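Local coordinates for protein nitrite oxidoreductase subunit A (Kuenenia stuttgartiensis, PDB 7B04) that belongs to the molybdopterin oxidoreductase family and holds a molybdenum atom, two pterin guanylate ligands (MD1) and an iron/sulfur cluster, at residues F161-L169 against S1025-H1033; W650-N658 against T685-F695. All blocks are in the same frame, centred on the assembly; numbering follows the deposited sequence.

In the fold
The two contacts lie with centres about 14 Å apart, on the same side of the chain's centre. Along the chain, 161-169 comes first, then 650-658 and 685-695 of interaction 2, and finally 1025-1033, so interaction 1 brackets interaction 2 in sequence. One mixed sheet serves both: strand 169-171 at its outer edge follows the loop of interaction 1, while strands 648-652 and 693-696 carry interaction 2. Between them, Arg164 NE forms a salt bridge to Asp692 OD1, Tyr690 OH probably hydrogen-bonds with Asp1027 N, and Leu169 packs on Ile688. Segment 685-695 thus connects the partly buried outer contact with the buried pocket of one MD1.

Interaction 1: residues F161-L169 against S1025-H1033; sequences FDNRGNDEL and SSDKTVQAH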
# COMPACT_ATOMS: atom_id res chain seq x y z
N PHE B 161 -17.02 -29.91 -13.62
CA PHE B 161 -17.02 -29.42 -12.25
C PHE B 161 -15.69 -29.71 -11.56
O PHE B 161 -15.27 -28.94 -10.69
CB PHE B 161 -18.16 -30.05 -11.44
CG PHE B 161 -19.53 -29.54 -11.80
CD1 PHE B 161 -19.75 -28.84 -12.98
CD2 PHE B 161 -20.60 -29.74 -10.95
CE1 PHE B 161 -21.01 -28.37 -13.30
CE2 PHE B 161 -21.86 -29.26 -11.27
CZ PHE B 161 -22.06 -28.58 -12.44
N ASP B 162 -15.02 -30.79 -11.94
CA ASP B 162 -13.70 -31.09 -11.40
C ASP B 162 -12.63 -30.20 -12.01
O ASP B 162 -11.66 -29.85 -11.34
CB ASP B 162 -13.36 -32.56 -11.62
CG ASP B 162 -13.34 -32.95 -13.09
OD1 ASP B 162 -13.86 -32.17 -13.92
OD2 ASP B 162 -12.81 -34.03 -13.41
N ASN B 163 -12.79 -29.84 -13.28
CA ASN B 163 -11.87 -28.95 -13.99
C ASN B 163 -12.66 -27.73 -14.44
O ASN B 163 -13.14 -27.67 -15.58
CB ASN B 163 -11.21 -29.67 -15.17
CG ASN B 163 -10.06 -28.89 -15.76
OD1 ASN B 163 -9.74 -27.79 -15.31
ND2 ASN B 163 -9.43 -29.46 -16.79
N ARG B 164 -12.79 -26.75 -13.55
CA ARG B 164 -13.47 -25.50 -13.87
C ARG B 164 -12.53 -24.43 -14.40
O ARG B 164 -13.00 -23.36 -14.82
CB ARG B 164 -14.18 -24.94 -12.63
CG ARG B 164 -15.51 -25.59 -12.28
CD ARG B 164 -16.23 -24.76 -11.22
NE ARG B 164 -17.55 -25.28 -10.89
CZ ARG B 164 -17.81 -26.04 -9.83
NH1 ARG B 164 -16.83 -26.37 -9.00
NH2 ARG B 164 -19.05 -26.46 -9.60
N GLY B 165 -11.22 -24.68 -14.41
CA GLY B 165 -10.27 -23.67 -14.81
C GLY B 165 -9.87 -23.77 -16.27
O GLY B 165 -9.16 -22.90 -16.79
N ASN B 166 -10.32 -24.83 -16.94
CA ASN B 166 -10.11 -24.99 -18.37
C ASN B 166 -11.42 -24.92 -19.15
O ASN B 166 -11.44 -25.24 -20.34
CB ASN B 166 -9.40 -26.32 -18.65
CG ASN B 166 -7.98 -26.33 -18.12
OD1 ASN B 166 -7.66 -27.10 -17.21
ND2 ASN B 166 -7.13 -25.48 -18.68
N ASP B 167 -12.50 -24.49 -18.50
CA ASP B 167 -13.76 -24.25 -19.18
C ASP B 167 -13.81 -22.78 -19.60
O ASP B 167 -12.85 -22.03 -19.43
CB ASP B 167 -14.93 -24.63 -18.27
CG ASP B 167 -16.23 -24.84 -19.03
OD1 ASP B 167 -16.23 -24.67 -20.27
OD2 ASP B 167 -17.24 -25.20 -18.39
N GLU B 168 -14.94 -22.36 -20.16
CA GLU B 168 -15.07 -21.01 -20.71
C GLU B 168 -16.19 -20.26 -20.01
O GLU B 168 -17.26 -20.82 -19.75
CB GLU B 168 -15.33 -21.05 -22.22
CG GLU B 168 -15.30 -19.69 -22.88
CD GLU B 168 -15.50 -19.76 -24.38
OE1 GLU B 168 -15.69 -20.88 -24.89
OE2 GLU B 168 -15.46 -18.70 -25.04
N LEU B 169 -15.94 -18.99 -19.71
CA LEU B 169 -16.95 -18.10 -19.15
C LEU B 169 -17.60 -17.33 -20.28
O LEU B 169 -16.94 -16.54 -20.96
CB LEU B 169 -16.33 -17.16 -18.12
CG LEU B 169 -15.81 -17.83 -16.85
CD1 LEU B 169 -15.03 -16.85 -16.00
CD2 LEU B 169 -16.96 -18.44 -16.06
N SER B 1025 -2.28 -18.20 -9.09
CA SER B 1025 -2.08 -18.90 -10.36
C SER B 1025 -3.24 -19.83 -10.63
O SER B 1025 -3.60 -20.67 -9.79
CB SER B 1025 -0.76 -19.68 -10.32
OG SER B 1025 0.34 -18.82 -10.11
N SER B 1026 -3.83 -19.70 -11.81
CA SER B 1026 -4.91 -20.56 -12.26
C SER B 1026 -4.40 -21.44 -13.40
O SER B 1026 -3.24 -21.36 -13.80
CB SER B 1026 -6.12 -19.73 -12.70
OG SER B 1026 -5.84 -19.01 -13.89
N ASP B 1027 -5.28 -22.31 -13.90
CA ASP B 1027 -4.92 -23.15 -15.03
C ASP B 1027 -4.52 -22.31 -16.23
O ASP B 1027 -3.41 -22.46 -16.76
CB ASP B 1027 -6.08 -24.08 -15.38
CG ASP B 1027 -6.31 -25.16 -14.35
OD1 ASP B 1027 -5.32 -25.60 -13.72
OD2 ASP B 1027 -7.47 -25.58 -14.17
N LYS B 1028 -5.38 -21.39 -16.64
CA LYS B 1028 -5.16 -20.63 -17.87
C LYS B 1028 -3.96 -19.69 -17.77
O LYS B 1028 -3.27 -19.47 -18.76
CB LYS B 1028 -6.42 -19.85 -18.24
CG LYS B 1028 -7.57 -20.75 -18.64
CD LYS B 1028 -8.83 -19.95 -18.90
CE LYS B 1028 -9.97 -20.88 -19.23
NZ LYS B 1028 -11.26 -20.15 -19.40
N THR B 1029 -3.71 -19.12 -16.58
CA THR B 1029 -2.54 -18.26 -16.44
C THR B 1029 -1.26 -19.06 -16.61
O THR B 1029 -0.29 -18.57 -17.21
CB THR B 1029 -2.56 -17.55 -15.08
OG1 THR B 1029 -2.59 -18.51 -14.03
CG2 THR B 1029 -3.78 -16.65 -14.97
N VAL B 1030 -1.24 -20.29 -16.09
CA VAL B 1030 -0.08 -21.16 -16.29
C VAL B 1030 0.04 -21.56 -17.76
O VAL B 1030 1.14 -21.58 -18.31
CB VAL B 1030 -0.17 -22.39 -15.37
CG1 VAL B 1030 0.93 -23.38 -15.69
CG2 VAL B 1030 -0.08 -21.96 -13.91
N GLN B 1031 -1.09 -21.88 -18.42
CA GLN B 1031 -1.03 -22.20 -19.84
C GLN B 1031 -0.48 -21.03 -20.65
O GLN B 1031 0.29 -21.23 -21.59
CB GLN B 1031 -2.42 -22.57 -20.39
CG GLN B 1031 -3.25 -23.53 -19.58
CD GLN B 1031 -4.53 -23.91 -20.31
OE1 GLN B 1031 -5.17 -24.90 -19.99
NE2 GLN B 1031 -4.89 -23.11 -21.31
N ALA B 1032 -0.88 -19.81 -20.30
CA ALA B 1032 -0.46 -18.64 -21.06
C ALA B 1032 0.97 -18.24 -20.73
O ALA B 1032 1.71 -17.78 -21.60
CB ALA B 1032 -1.41 -17.47 -20.81
N HIS B 1033 1.38 -18.41 -19.47
CA HIS B 1033 2.75 -18.11 -19.09
C HIS B 1033 3.74 -18.97 -19.86
O HIS B 1033 4.89 -18.57 -20.07
CB HIS B 1033 2.93 -18.30 -17.58
CG HIS B 1033 4.33 -18.09 -17.10
ND1 HIS B 1033 4.92 -16.84 -17.04
CD2 HIS B 1033 5.27 -18.97 -16.66
CE1 HIS B 1033 6.15 -16.96 -16.58
NE2 HIS B 1033 6.39 -18.24 -16.35
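Lys1028 reaches across Gly165 to the backbone of Asp167. Its CG stands beside its own backbone N (chi1 -67°) and starts an extended chain that carries the methylenes past the Gly165 carbonyl, with CG 3.3 Å from Gly165 O, before NZ of Lys1028 donates a hydrogen bond to Asp167 O at 2.5 Å. Next to it, the Asp1027 side chain leaves its backbone toward the loop: OD2 of Asp1027 lies 3.4 Å from Gly165 CA, where the two backbones are closest. The Asn166 side chain crosses it at about a right angle, amide and carboxylate planes only 6° apart, but Asn166 OD1 and Asp1027 OD2, 3.4 Å apart, are both acceptors and not hydrogen-bonded. Farther along the helix, Gln1031 borders Asn166 from the next turn. In the second shell, the Asp167 side chain leaves its backbone away from the helix, and OD2 takes a salt bridge from Arg137 and a hydrogen bond from Gly139 N. Phe995 and Val998 of helix 994-999 also touch Asp1027. Ser1026 is the N-cap, and its N donates to Thr1029 OG1 at 2.8 Å. The arrangement is a capped helix start, the first turns of helix 1027-1033, packed on the loop that joins helix 153-158 to strand 169-171.

Interaction 2: residues W650-N658 against T685-F695; sequences WFTNVNLIN and TGSIEYADFAF. With MD1 (phosphoric acid 4-(2-amino-4-oxo-3,4,5,6,-tetrahydro-pteridin-6-yl)-2-hydroxy-3,4-dimercapto-but-3-en-yl ester guanylate ester), chain C.
Ile657 and Ser687 bring the backbones closest, their CA atoms 5.0 Å apart, whereas CA of Trp650 and CA of Phe693 are 8.7 Å apart on strands separated by strand 676-681. Ser687 OG ties the two segments together. Anti to the carbonyl carbon (chi1 -66°), it donates to Asn655 OD1 at 2.9 Å, somewhat tilted from the carbonyl plane, and accepts from Asn658 N at 2.6 Å in a fairly straight bond (159°). The Asn655 side chain and Thr685 run alongside one another, heading opposite ways, with the amide against Thr685 CB. Asn655 also serves the ligand: its backbone N donates to O1B of MD1 at 3.1 Å, while Thr685 CG2 comes within 3.7 Å of the ribose O3' of MD1. Ser687 CB meets the edge of the Phe651 ring, and Leu656 CB lies over one face of that ring, near its rim. Asn658 OD1 takes a hydrogen bond from Ile1024 N. Between the strands, Trp650 NE1 approaches Phe695 CD2 at 3.9 Å, the rings oblique with planes at 57°, and NE1 of Trp650 is hydrogen-bonded to Thr680 OG1. Met678 of the intervening strand touches both side chains, helix 734-749 packs on both through Met741, and helix 174-191 adds Trp174 and Ala177 against Phe695.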
# COMPACT_ATOMS: atom_id res chain seq x y z
N TRP B 650 -22.96 -18.26 -3.03
CA TRP B 650 -22.94 -16.97 -3.71
C TRP B 650 -22.43 -15.90 -2.75
O TRP B 650 -22.89 -15.82 -1.61
CB TRP B 650 -24.35 -16.64 -4.21
CG TRP B 650 -24.50 -15.34 -4.91
CD1 TRP B 650 -23.56 -14.68 -5.65
CD2 TRP B 650 -25.69 -14.55 -4.97
NE1 TRP B 650 -24.09 -13.52 -6.16
CE2 TRP B 650 -25.40 -13.42 -5.75
CE3 TRP B 650 -26.97 -14.69 -4.43
CZ2 TRP B 650 -26.34 -12.43 -6.01
CZ3 TRP B 650 -27.91 -13.71 -4.69
CH2 TRP B 650 -27.59 -12.59 -5.47
N PHE B 651 -21.47 -15.10 -3.22
CA PHE B 651 -20.78 -14.14 -2.35
C PHE B 651 -20.43 -12.85 -3.08
O PHE B 651 -19.99 -12.89 -4.23
CB PHE B 651 -19.51 -14.78 -1.76
CG PHE B 651 -18.62 -15.43 -2.79
CD1 PHE B 651 -18.87 -16.72 -3.22
CD2 PHE B 651 -17.52 -14.76 -3.30
CE1 PHE B 651 -18.05 -17.33 -4.16
CE2 PHE B 651 -16.70 -15.36 -4.24
CZ PHE B 651 -16.97 -16.64 -4.67
N THR B 652 -20.65 -11.71 -2.39
CA THR B 652 -20.40 -10.36 -2.89
C THR B 652 -19.27 -9.72 -2.09
O THR B 652 -19.07 -10.05 -0.91
CB THR B 652 -21.64 -9.42 -2.77
OG1 THR B 652 -21.98 -9.21 -1.38
CG2 THR B 652 -22.84 -10.03 -3.46
N ASN B 653 -18.59 -8.75 -2.66
CA ASN B 653 -17.53 -8.00 -1.95
C ASN B 653 -16.50 -8.94 -1.32
O ASN B 653 -15.89 -8.54 -0.37
CB ASN B 653 -18.10 -7.11 -0.87
CG ASN B 653 -17.40 -5.79 -0.68
OD1 ASN B 653 -17.32 -5.29 0.42
ND2 ASN B 653 -16.93 -5.18 -1.73
N VAL B 654 -16.31 -10.13 -1.86
CA VAL B 654 -15.23 -11.00 -1.32
C VAL B 654 -14.61 -11.77 -2.48
O VAL B 654 -15.33 -12.04 -3.40
CB VAL B 654 -15.74 -11.93 -0.22
CG1 VAL B 654 -15.33 -11.44 1.14
CG2 VAL B 654 -17.23 -12.08 -0.25
N ASN B 655 -13.31 -12.05 -2.43
CA ASN B 655 -12.58 -12.89 -3.41
C ASN B 655 -12.35 -14.18 -2.65
O ASN B 655 -11.25 -14.57 -2.45
CB ASN B 655 -11.22 -12.26 -3.68
CG ASN B 655 -10.70 -12.40 -5.08
OD1 ASN B 655 -11.08 -13.28 -5.81
ND2 ASN B 655 -9.79 -11.54 -5.45
N LEU B 656 -13.43 -14.79 -2.23
CA LEU B 656 -13.48 -15.91 -1.29
C LEU B 656 -12.59 -17.05 -1.71
O LEU B 656 -11.85 -17.55 -0.90
CB LEU B 656 -14.93 -16.37 -1.26
CG LEU B 656 -15.32 -17.28 -0.12
CD1 LEU B 656 -16.27 -16.56 0.80
CD2 LEU B 656 -15.96 -18.52 -0.66
N ILE B 657 -12.72 -17.45 -2.96
CA ILE B 657 -11.95 -18.62 -3.39
C ILE B 657 -10.48 -18.26 -3.56
O ILE B 657 -9.59 -18.99 -3.10
CB ILE B 657 -12.55 -19.21 -4.67
CG1 ILE B 657 -13.96 -19.73 -4.40
CG2 ILE B 657 -11.68 -20.35 -5.20
CD1 ILE B 657 -14.73 -20.11 -5.65
N ASN B 658 -10.20 -17.12 -4.21
CA ASN B 658 -8.82 -16.70 -4.40
C ASN B 658 -8.12 -16.49 -3.06
O ASN B 658 -6.98 -16.91 -2.88
CB ASN B 658 -8.78 -15.42 -5.24
CG ASN B 658 -7.37 -14.94 -5.52
OD1 ASN B 658 -6.85 -15.11 -6.62
ND2 ASN B 658 -6.75 -14.30 -4.53
N THR B 685 -11.48 -12.06 -10.93
CA THR B 685 -10.58 -12.21 -9.79
C THR B 685 -9.94 -13.58 -9.63
O THR B 685 -9.17 -13.78 -8.68
CB THR B 685 -11.32 -11.85 -8.50
OG1 THR B 685 -12.59 -12.51 -8.47
CG2 THR B 685 -11.53 -10.35 -8.43
N GLY B 686 -10.20 -14.52 -10.53
CA GLY B 686 -9.76 -15.88 -10.29
C GLY B 686 -10.69 -16.67 -9.38
O GLY B 686 -10.74 -17.90 -9.48
N SER B 687 -11.41 -15.99 -8.48
CA SER B 687 -12.57 -16.64 -7.89
C SER B 687 -13.69 -16.76 -8.92
O SER B 687 -14.45 -17.73 -8.90
CB SER B 687 -13.05 -15.89 -6.65
OG SER B 687 -12.09 -15.97 -5.61
N ILE B 688 -13.80 -15.78 -9.83
CA ILE B 688 -14.74 -15.91 -10.94
C ILE B 688 -14.24 -16.97 -11.91
O ILE B 688 -15.03 -17.74 -12.48
CB ILE B 688 -14.94 -14.56 -11.65
CG1 ILE B 688 -16.06 -13.72 -11.04
CG2 ILE B 688 -15.22 -14.76 -13.14
CD1 ILE B 688 -15.82 -13.31 -9.62
N GLU B 689 -12.92 -17.07 -12.07
CA GLU B 689 -12.33 -18.03 -12.99
C GLU B 689 -12.64 -19.46 -12.58
O GLU B 689 -12.66 -20.36 -13.43
CB GLU B 689 -10.82 -17.82 -13.08
CG GLU B 689 -10.38 -16.81 -14.13
CD GLU B 689 -9.87 -17.48 -15.39
OE1 GLU B 689 -10.68 -18.07 -16.13
OE2 GLU B 689 -8.64 -17.42 -15.63
N TYR B 690 -12.88 -19.70 -11.30
CA TYR B 690 -13.25 -21.01 -10.79
C TYR B 690 -14.68 -21.01 -10.24
O TYR B 690 -14.99 -21.78 -9.32
CB TYR B 690 -12.26 -21.48 -9.73
CG TYR B 690 -10.94 -21.96 -10.29
CD1 TYR B 690 -10.80 -23.24 -10.82
CD2 TYR B 690 -9.82 -21.14 -10.28
CE1 TYR B 690 -9.59 -23.68 -11.33
CE2 TYR B 690 -8.60 -21.57 -10.78
CZ TYR B 690 -8.50 -22.85 -11.31
OH TYR B 690 -7.29 -23.28 -11.81
N ALA B 691 -15.54 -20.16 -10.78
CA ALA B 691 -16.94 -20.06 -10.38
C ALA B 691 -17.85 -20.43 -11.55
O ALA B 691 -17.39 -20.68 -12.67
CB ALA B 691 -17.26 -18.65 -9.87
N ASP B 692 -19.15 -20.46 -11.27
CA ASP B 692 -20.15 -20.77 -12.28
C ASP B 692 -20.91 -19.54 -12.76
O ASP B 692 -21.40 -19.53 -13.90
CB ASP B 692 -21.16 -21.79 -11.74
CG ASP B 692 -20.54 -23.13 -11.43
OD1 ASP B 692 -19.57 -23.52 -12.12
OD2 ASP B 692 -21.01 -23.80 -10.49
N PHE B 693 -21.02 -18.51 -11.93
CA PHE B 693 -21.68 -17.26 -12.30
C PHE B 693 -20.81 -16.08 -11.90
O PHE B 693 -20.01 -16.17 -10.96
CB PHE B 693 -23.05 -17.12 -11.63
CG PHE B 693 -24.12 -17.97 -12.25
CD1 PHE B 693 -24.85 -17.51 -13.33
CD2 PHE B 693 -24.40 -19.23 -11.75
CE1 PHE B 693 -25.84 -18.29 -13.90
CE2 PHE B 693 -25.38 -20.01 -12.31
CZ PHE B 693 -26.10 -19.54 -13.39
N ALA B 694 -20.98 -14.98 -12.62
CA ALA B 694 -20.30 -13.73 -12.31
C ALA B 694 -21.27 -12.59 -12.57
O ALA B 694 -21.89 -12.53 -13.64
CB ALA B 694 -19.03 -13.55 -13.13
N PHE B 695 -21.40 -11.69 -11.61
CA PHE B 695 -22.33 -10.56 -11.73
C PHE B 695 -21.56 -9.25 -11.58
O PHE B 695 -21.05 -8.96 -10.48
CB PHE B 695 -23.43 -10.65 -10.68
CG PHE B 695 -24.29 -11.88 -10.82
CD1 PHE B 695 -25.29 -11.93 -11.77
CD2 PHE B 695 -24.08 -12.98 -10.01
CE1 PHE B 695 -26.08 -13.05 -11.91
CE2 PHE B 695 -24.87 -14.11 -10.14
CZ PHE B 695 -25.87 -14.14 -11.10
PB MD1 C . -11.52 -10.44 1.19
O3B MD1 C . -10.50 -9.38 0.45
O1B MD1 C . -11.76 -11.59 0.24
O2B MD1 C . -12.84 -9.75 1.46
O3A MD1 C . -10.93 -11.01 2.62
C10 MD1 C . -9.93 -10.34 3.33
C11 MD1 C . -8.97 -11.38 3.97
O11 MD1 C . -7.68 -11.56 3.02
C12 MD1 C . -8.64 -11.03 5.21
S12 MD1 C . -9.20 -9.42 5.85
C13 MD1 C . -7.81 -11.88 6.22
S13 MD1 C . -7.55 -11.08 7.83
C14 MD1 C . -7.20 -13.20 6.05
N15 MD1 C . -5.63 -12.92 5.98
C16 MD1 C . -4.83 -13.97 5.47
C15 MD1 C . -3.36 -13.90 5.63
O14 MD1 C . -2.88 -12.97 6.19
N17 MD1 C . -2.49 -14.99 5.10
C17 MD1 C . -3.13 -16.19 4.37
N16 MD1 C . -2.28 -17.25 3.86
N18 MD1 C . -4.62 -16.28 4.20
C20 MD1 C . -5.48 -15.24 4.71
N8 MD1 C . -6.86 -15.37 4.52
C7 MD1 C . -7.76 -14.15 5.02
PA MD1 C . -10.91 -8.52 -0.90
O1A MD1 C . -10.12 -7.23 -0.95
O2A MD1 C . -10.57 -9.36 -2.09
O5' MD1 C . -12.52 -8.19 -1.02
C5' MD1 C . -12.88 -7.27 -2.01
C4' MD1 C . -13.37 -8.01 -3.30
O4' MD1 C . -14.74 -7.43 -3.75
C1' MD1 C . -14.42 -6.49 -4.95
N9 MD1 C . -15.06 -5.16 -4.79
C4 MD1 C . -16.38 -5.08 -4.83
N3 MD1 C . -17.42 -6.13 -5.02
C2 MD1 C . -18.83 -5.75 -5.03
N2 MD1 C . -19.83 -6.77 -5.21
N1 MD1 C . -19.22 -4.38 -4.85
C6 MD1 C . -18.22 -3.38 -4.67
O6 MD1 C . -18.54 -2.25 -4.52
C5 MD1 C . -16.74 -3.78 -4.66
N7 MD1 C . -15.62 -3.07 -4.52
C8 MD1 C . -14.57 -3.92 -4.59
C2' MD1 C . -13.15 -6.39 -4.98
O2' MD1 C . -12.68 -6.29 -6.36
C3' MD1 C . -12.58 -7.78 -4.28
O3' MD1 C . -12.64 -8.86 -5.25